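Local coordinates for protein beta-N-acetylglucosaminidase Nag2 (Vibrio harveyi, PDB 6EZR) that probably hydrolyses terminal non-reducing N-acetyl-hexosamine residues of N-acetyl-beta-hexosaminides, as a family 20 glycoside hydrolase, at residues P261-R266 with W575-A580; A429-I434 with R483-E488. All coordinates share one frame; numbering follows the deposited sequence.

In the fold
Both contacts are parallel strand pairs in the eight-stranded beta/alpha barrel of the catalytic domain. Contact 1 joins the first barrel strand, 265-271, to the last, 574-581, and so closes the ring; contact 2 joins the fourth and fifth, 431-435 and 483-487, and is nested along the chain between the two halves of contact 1. Their centres lie about 15 Å apart. Across the barrel interior they meet where the ring of Trp575 stacks edge-to-face with that of Tyr431, with Trp575 CH2 3.5 Å from Tyr431 CE1. The two contacts thus belong to one barrel wall, not far from Arg274 and Asp532, which bind N-acetyl-D-glucosamine, and from Glu438, the predicted proton donor.

Contact 1: residues P261-R266 with W575-A580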
loop_
_atom_site.group_PDB
_atom_site.type_symbol
_atom_site.label_atom_id
_atom_site.label_comp_id
_atom_site.label_asym_id
_atom_site.label_seq_id
_atom_site.Cartn_x
_atom_site.Cartn_y
_atom_site.Cartn_z
ATOM N N PRO A 261 5.794 -23.062 -2.873
ATOM C CA PRO A 261 4.793 -22.008 -3.045
ATOM C C PRO A 261 3.666 -22.362 -4.022
ATOM O O PRO A 261 3.931 -22.883 -5.105
ATOM C CB PRO A 261 5.615 -20.837 -3.593
ATOM C CG PRO A 261 6.789 -21.466 -4.261
ATOM C CD PRO A 261 7.098 -22.691 -3.459
ATOM N N ARG A 262 2.423 -22.067 -3.641
ATOM C CA ARG A 262 1.278 -22.187 -4.561
ATOM C C ARG A 262 1.410 -21.265 -5.770
ATOM O O ARG A 262 1.183 -21.695 -6.890
ATOM C CB ARG A 262 -0.055 -21.890 -3.861
ATOM C CG ARG A 262 -1.209 -22.750 -4.353
ATOM C CD ARG A 262 -2.196 -22.056 -5.267
ATOM N NE ARG A 262 -3.323 -21.514 -4.511
ATOM C CZ ARG A 262 -4.578 -21.387 -4.957
ATOM N NH1 ARG A 262 -5.494 -20.869 -4.139
ATOM N NH2 ARG A 262 -4.938 -21.765 -6.192
ATOM N N PHE A 263 1.779 -20.008 -5.525
ATOM C CA PHE A 263 1.960 -18.992 -6.581
ATOM C C PHE A 263 3.396 -18.455 -6.638
ATOM O O PHE A 263 4.068 -18.369 -5.607
ATOM C CB PHE A 263 0.996 -17.829 -6.354
ATOM C CG PHE A 263 -0.440 -18.176 -6.602
ATOM C CD1 PHE A 263 -0.907 -18.361 -7.893
ATOM C CD2 PHE A 263 -1.330 -18.314 -5.548
ATOM C CE1 PHE A 263 -2.234 -18.672 -8.135
ATOM C CE2 PHE A 263 -2.661 -18.620 -5.777
ATOM C CZ PHE A 263 -3.115 -18.801 -7.073
ATOM N N ARG A 264 3.849 -18.090 -7.839
ATOM C CA ARG A 264 5.209 -17.558 -8.043
ATOM C C ARG A 264 5.379 -16.124 -7.515
ATOM O O ARG A 264 6.375 -15.812 -6.858
ATOM C CB ARG A 264 5.608 -17.624 -9.528
ATOM C CG ARG A 264 5.699 -19.051 -10.060
ATOM C CD ARG A 264 6.238 -19.157 -11.486
ATOM N NE ARG A 264 5.595 -18.257 -12.453
ATOM C CZ ARG A 264 4.363 -18.396 -12.952
ATOM N NH1 ARG A 264 3.569 -19.399 -12.575
ATOM N NH2 ARG A 264 3.908 -17.507 -13.833
ATOM N N TYR A 265 4.411 -15.264 -7.825
ATOM C CA TYR A 265 4.410 -13.869 -7.390
ATOM C C TYR A 265 3.570 -13.767 -6.115
ATOM O O TYR A 265 2.375 -14.062 -6.137
ATOM C CB TYR A 265 3.837 -12.993 -8.499
ATOM C CG TYR A 265 3.893 -11.489 -8.264
ATOM C CD1 TYR A 265 2.985 -10.852 -7.416
ATOM C CD2 TYR A 265 4.824 -10.695 -8.934
ATOM C CE1 TYR A 265 3.021 -9.474 -7.224
ATOM C CE2 TYR A 265 4.863 -9.321 -8.754
ATOM C CZ TYR A 265 3.969 -8.711 -7.894
ATOM O OH TYR A 265 4.031 -7.346 -7.703
ATOM N N ARG A 266 4.201 -13.363 -5.010
ATOM C CA ARG A 266 3.532 -13.213 -3.706
ATOM C C ARG A 266 3.956 -11.872 -3.126
ATOM O O ARG A 266 5.012 -11.767 -2.508
ATOM C CB ARG A 266 3.911 -14.362 -2.755
ATOM C CG ARG A 266 3.717 -15.746 -3.367
ATOM C CD ARG A 266 4.047 -16.884 -2.403
ATOM N NE ARG A 266 5.449 -16.866 -1.978
ATOM C CZ ARG A 266 6.496 -17.193 -2.745
ATOM N NH1 ARG A 266 6.350 -17.589 -4.011
ATOM N NH2 ARG A 266 7.717 -17.119 -2.234
ATOM N N TRP A 575 0.415 -14.820 -12.670
ATOM C CA TRP A 575 1.667 -14.616 -11.928
ATOM C C TRP A 575 1.457 -14.982 -10.468
ATOM O O TRP A 575 2.180 -15.808 -9.897
ATOM C CB TRP A 575 2.116 -13.154 -12.010
ATOM C CG TRP A 575 3.130 -12.830 -13.065
ATOM C CD1 TRP A 575 3.382 -13.510 -14.231
ATOM C CD2 TRP A 575 4.012 -11.705 -13.059
ATOM N NE1 TRP A 575 4.387 -12.880 -14.937
ATOM C CE2 TRP A 575 4.787 -11.769 -14.237
ATOM C CE3 TRP A 575 4.228 -10.652 -12.165
ATOM C CZ2 TRP A 575 5.769 -10.817 -14.536
ATOM C CZ3 TRP A 575 5.192 -9.709 -12.458
ATOM C CH2 TRP A 575 5.951 -9.794 -13.632
ATOM N N GLY A 576 0.456 -14.351 -9.870
ATOM C CA GLY A 576 0.112 -14.629 -8.503
ATOM C C GLY A 576 -0.707 -13.532 -7.879
ATOM O O GLY A 576 -1.509 -12.873 -8.548
ATOM N N ILE A 577 -0.502 -13.366 -6.576
ATOM C CA ILE A 577 -1.367 -12.558 -5.728
ATOM C C ILE A 577 -0.577 -11.376 -5.190
ATOM O O ILE A 577 0.640 -11.467 -4.979
ATOM C CB ILE A 577 -1.973 -13.396 -4.564
ATOM C CG1 ILE A 577 -3.185 -14.195 -5.047
ATOM C CG2 ILE A 577 -2.515 -12.521 -3.444
ATOM C CD1 ILE A 577 -2.899 -15.271 -6.062
ATOM N N GLN A 578 -1.289 -10.269 -4.985
ATOM C CA GLN A 578 -0.752 -9.132 -4.267
ATOM C C GLN A 578 -1.765 -8.542 -3.286
ATOM O O GLN A 578 -2.960 -8.517 -3.548
ATOM C CB GLN A 578 -0.298 -8.050 -5.241
ATOM C CG GLN A 578 0.807 -7.201 -4.648
ATOM C CD GLN A 578 1.356 -6.185 -5.618
ATOM O OE1 GLN A 578 2.527 -6.245 -5.978
ATOM N NE2 GLN A 578 0.513 -5.249 -6.045
ATOM N N THR A 579 -1.261 -8.058 -2.162
ATOM C CA THR A 579 -2.079 -7.340 -1.180
ATOM C C THR A 579 -1.542 -5.918 -1.109
ATOM O O THR A 579 -0.335 -5.713 -1.221
ATOM C CB THR A 579 -2.109 -8.037 0.201
ATOM O OG1 THR A 579 -2.870 -7.246 1.122
ATOM C CG2 THR A 579 -0.714 -8.249 0.769
ATOM N N ALA A 580 -2.435 -4.942 -0.973
ATOM C CA ALA A 580 -2.042 -3.529 -1.008
ATOM C C ALA A 580 -2.384 -2.745 0.269
ATOM O O ALA A 580 -3.405 -2.989 0.904
ATOM C CB ALA A 580 -2.664 -2.855 -2.222
HETATM O O HOH W 1 2.334 -18.687 -10.137
#
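Tyr265 and Trp575 meet at the seam of the TIM barrel, where the first strand runs parallel to the last and closes the sheet. Tyr265 N donates to Trp575 O (3.1 Å), and Ile577 N returns a bond to Tyr265 O at 3.0 Å. The same Tyr265 O also receives a CA-H...O contact from Gly576, which has no side chain to hold the strands apart.

The dense part faces the barrel interior. With CG anti to the backbone N (chi1 -174°), the Tyr265 ring runs along the last strand, and its OH donates to Gln578 OE1 at 2.5 Å, from above the amide's carbonyl plane; the hydroxyl is also bonded to Tyr503. Beside it lies the Trp575 indole, inclined by 30° and so displaced that contact is made at the rims only, Tyr265 CD2 against Trp575 CE3 at 3.3 Å. Outside the barrel, Ile577 lays CD1 over one face of Phe263, 3.5 Å from the ring centroid, near helix 599-608.

The loose side is at Arg264, an exposed residue whose guanidinium stands almost upright to the indole, with NH2 no nearer than 4.1 Å to Trp575 CD1. Here a water bridges Arg264 N to Trp575 O. Within segment 261-266, Arg266 NH1 gives a hydrogen bond to Phe263 O at 2.9 Å, in the plane of that carbonyl.

Contact 2: residues A429-I434 with R483-E488; sequences APYVHI and RMLGWE
Leu485 O is held by two adjacent donors on the strand opposite: Ile434 N gives it a hydrogen bond at 2.8 Å, and the CA-H of His433 adds a weaker CA-H...O contact. The pattern is that of neighbouring parallel strands in a TIM barrel. Pairing already starts at Pro430, one residue ahead of strand 431-435, where Pro430 O accepts Arg483 N at 2.9 Å; Val432 N to Arg483 O and Leu485 N to Val432 O continue it.

On the face carrying Tyr431, His433, Arg483 and Leu485, the imidazole does most of the work. Its CG is anti to the backbone N (chi1 -161°), which swings the ring across Leu485 and lays one face over the Leu485-Gly486 peptide. Its far edge then points at Trp487: His433 CE1 comes 3.4 Å from Trp487 NE1, over the face of the indole, and the planes stand 55° apart in an edge-to-face pair. The indole N-H bonds to Glu367, which would restrain the turn of the ring that His433 meets. This pair lies close to the sugar site: the Trp487 side chain is about 9 Å from those of sugar-binding Arg274 and of Glu438, the predicted proton donor. Further back, Leu485 CD2 packs on Tyr431 CB at 3.9 Å, while Arg483 CB meets the edge of the tyrosine ring; the extended arginine chain continues alongside to bond Asp499 O and form a salt bridge with Asp520.

The reverse face carries Val432 and Met484; at its end Ile434 turns in toward the other strand, its CG2 3.8 Å from Met484 SD. All three pack against helix 465-479. Strands 363-370 and 501-504 flank the pair and extend the barrel wall.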
loop_
_atom_site.group_PDB
_atom_site.type_symbol
_atom_site.label_atom_id
_atom_site.label_comp_id
_atom_site.label_asym_id
_atom_site.label_seq_id
_atom_site.Cartn_x
_atom_site.Cartn_y
_atom_site.Cartn_z
ATOM N N ALA A 429 15.446 -5.025 -10.755
ATOM C CA ALA A 429 14.336 -5.879 -11.193
ATOM C C ALA A 429 13.927 -5.569 -12.633
ATOM O O ALA A 429 13.825 -4.397 -12.995
ATOM C CB ALA A 429 13.143 -5.698 -10.272
ATOM N N PRO A 430 13.650 -6.605 -13.456
ATOM C CA PRO A 430 13.347 -6.373 -14.881
ATOM C C PRO A 430 11.899 -5.922 -15.172
ATOM O O PRO A 430 11.352 -6.229 -16.236
ATOM C CB PRO A 430 13.635 -7.742 -15.503
ATOM C CG PRO A 430 13.218 -8.698 -14.436
ATOM C CD PRO A 430 13.515 -8.034 -13.113
ATOM N N TYR A 431 11.318 -5.156 -14.249
ATOM C CA TYR A 431 9.915 -4.744 -14.287
ATOM C C TYR A 431 9.806 -3.304 -13.788
ATOM O O TYR A 431 10.485 -2.915 -12.841
ATOM C CB TYR A 431 9.047 -5.639 -13.391
ATOM C CG TYR A 431 9.260 -7.125 -13.566
ATOM C CD1 TYR A 431 8.920 -7.757 -14.754
ATOM C CD2 TYR A 431 9.792 -7.903 -12.533
ATOM C CE1 TYR A 431 9.112 -9.119 -14.924
ATOM C CE2 TYR A 431 9.989 -9.273 -12.691
ATOM C CZ TYR A 431 9.646 -9.875 -13.889
ATOM O OH TYR A 431 9.838 -11.230 -14.059
ATOM N N VAL A 432 8.966 -2.519 -14.451
ATOM C CA VAL A 432 8.605 -1.182 -13.990
ATOM C C VAL A 432 7.114 -1.047 -14.192
ATOM O O VAL A 432 6.603 -1.345 -15.270
ATOM C CB VAL A 432 9.332 -0.055 -14.757
ATOM C CG1 VAL A 432 8.855 1.317 -14.289
ATOM C CG2 VAL A 432 10.835 -0.167 -14.570
ATOM N N HIS A 433 6.442 -0.600 -13.132
ATOM C CA HIS A 433 5.004 -0.402 -13.103
ATOM C C HIS A 433 4.756 1.050 -13.489
ATOM O O HIS A 433 5.371 1.952 -12.930
ATOM C CB HIS A 433 4.481 -0.711 -11.694
ATOM C CG HIS A 433 3.011 -0.982 -11.624
ATOM N ND1 HIS A 433 2.066 -0.075 -12.041
ATOM C CD2 HIS A 433 2.323 -2.045 -11.147
ATOM C CE1 HIS A 433 0.859 -0.569 -11.846
ATOM N NE2 HIS A 433 0.986 -1.760 -11.290
ATOM N N ILE A 434 3.875 1.255 -14.464
ATOM C CA ILE A 434 3.678 2.559 -15.121
ATOM C C ILE A 434 2.355 3.265 -14.750
ATOM O O ILE A 434 2.098 4.403 -15.169
ATOM C CB ILE A 434 3.791 2.379 -16.664
ATOM C CG1 ILE A 434 4.272 3.665 -17.358
ATOM C CG2 ILE A 434 2.482 1.872 -17.266
ATOM C CD1 ILE A 434 5.732 4.002 -17.111
ATOM N N ARG A 483 10.304 -4.831 -18.556
ATOM C CA ARG A 483 8.972 -5.227 -18.982
ATOM C C ARG A 483 7.963 -4.335 -18.259
ATOM O O ARG A 483 8.052 -4.141 -17.053
ATOM C CB ARG A 483 8.737 -6.696 -18.642
ATOM C CG ARG A 483 7.536 -7.312 -19.338
ATOM C CD ARG A 483 7.195 -8.684 -18.768
ATOM N NE ARG A 483 5.917 -9.169 -19.282
ATOM C CZ ARG A 483 5.428 -10.393 -19.100
ATOM N NH1 ARG A 483 6.101 -11.299 -18.394
ATOM N NH2 ARG A 483 4.248 -10.713 -19.626
ATOM N N MET A 484 7.006 -3.796 -18.999
ATOM C CA MET A 484 6.040 -2.874 -18.415
ATOM C C MET A 484 4.955 -3.604 -17.621
ATOM O O MET A 484 4.475 -4.662 -18.027
ATOM C CB MET A 484 5.396 -2.005 -19.493
ATOM C CG MET A 484 4.738 -0.752 -18.940
ATOM S SD MET A 484 4.370 0.452 -20.225
ATOM C CE MET A 484 2.863 -0.235 -20.900
ATOM N N LEU A 485 4.596 -3.013 -16.483
ATOM C CA LEU A 485 3.476 -3.447 -15.639
ATOM C C LEU A 485 2.450 -2.307 -15.552
ATOM O O LEU A 485 2.812 -1.130 -15.546
ATOM C CB LEU A 485 3.989 -3.813 -14.241
ATOM C CG LEU A 485 4.526 -5.237 -13.979
ATOM C CD1 LEU A 485 5.404 -5.783 -15.088
ATOM C CD2 LEU A 485 5.282 -5.288 -12.660
ATOM N N GLY A 486 1.172 -2.653 -15.484
ATOM C CA GLY A 486 0.111 -1.650 -15.393
ATOM C C GLY A 486 -1.082 -2.114 -14.585
ATOM O O GLY A 486 -1.256 -3.307 -14.352
ATOM N N TRP A 487 -1.904 -1.155 -14.164
ATOM C CA TRP A 487 -3.131 -1.448 -13.436
ATOM C C TRP A 487 -4.250 -1.927 -14.367
ATOM O O TRP A 487 -4.212 -1.693 -15.577
ATOM C CB TRP A 487 -3.607 -0.213 -12.681
ATOM C CG TRP A 487 -2.749 0.169 -11.511
ATOM C CD1 TRP A 487 -2.114 1.356 -11.322
ATOM C CD2 TRP A 487 -2.466 -0.626 -10.353
ATOM N NE1 TRP A 487 -1.430 1.345 -10.130
ATOM C CE2 TRP A 487 -1.638 0.142 -9.513
ATOM C CE3 TRP A 487 -2.821 -1.921 -9.949
ATOM C CZ2 TRP A 487 -1.158 -0.339 -8.294
ATOM C CZ3 TRP A 487 -2.342 -2.400 -8.745
ATOM C CH2 TRP A 487 -1.518 -1.614 -7.929
ATOM N N GLU A 488 -5.209 -2.629 -13.764
ATOM C CA GLU A 488 -6.505 -3.049 -14.345
ATOM C C GLU A 488 -6.881 -2.521 -15.746
ATOM O O GLU A 488 -6.994 -3.284 -16.711
ATOM C CB GLU A 488 -7.608 -2.668 -13.326
ATOM C CG GLU A 488 -9.031 -3.068 -13.679
ATOM C CD GLU A 488 -9.253 -4.571 -13.664
ATOM O OE1 GLU A 488 -8.742 -5.247 -12.748
ATOM O OE2 GLU A 488 -9.969 -5.071 -14.560
#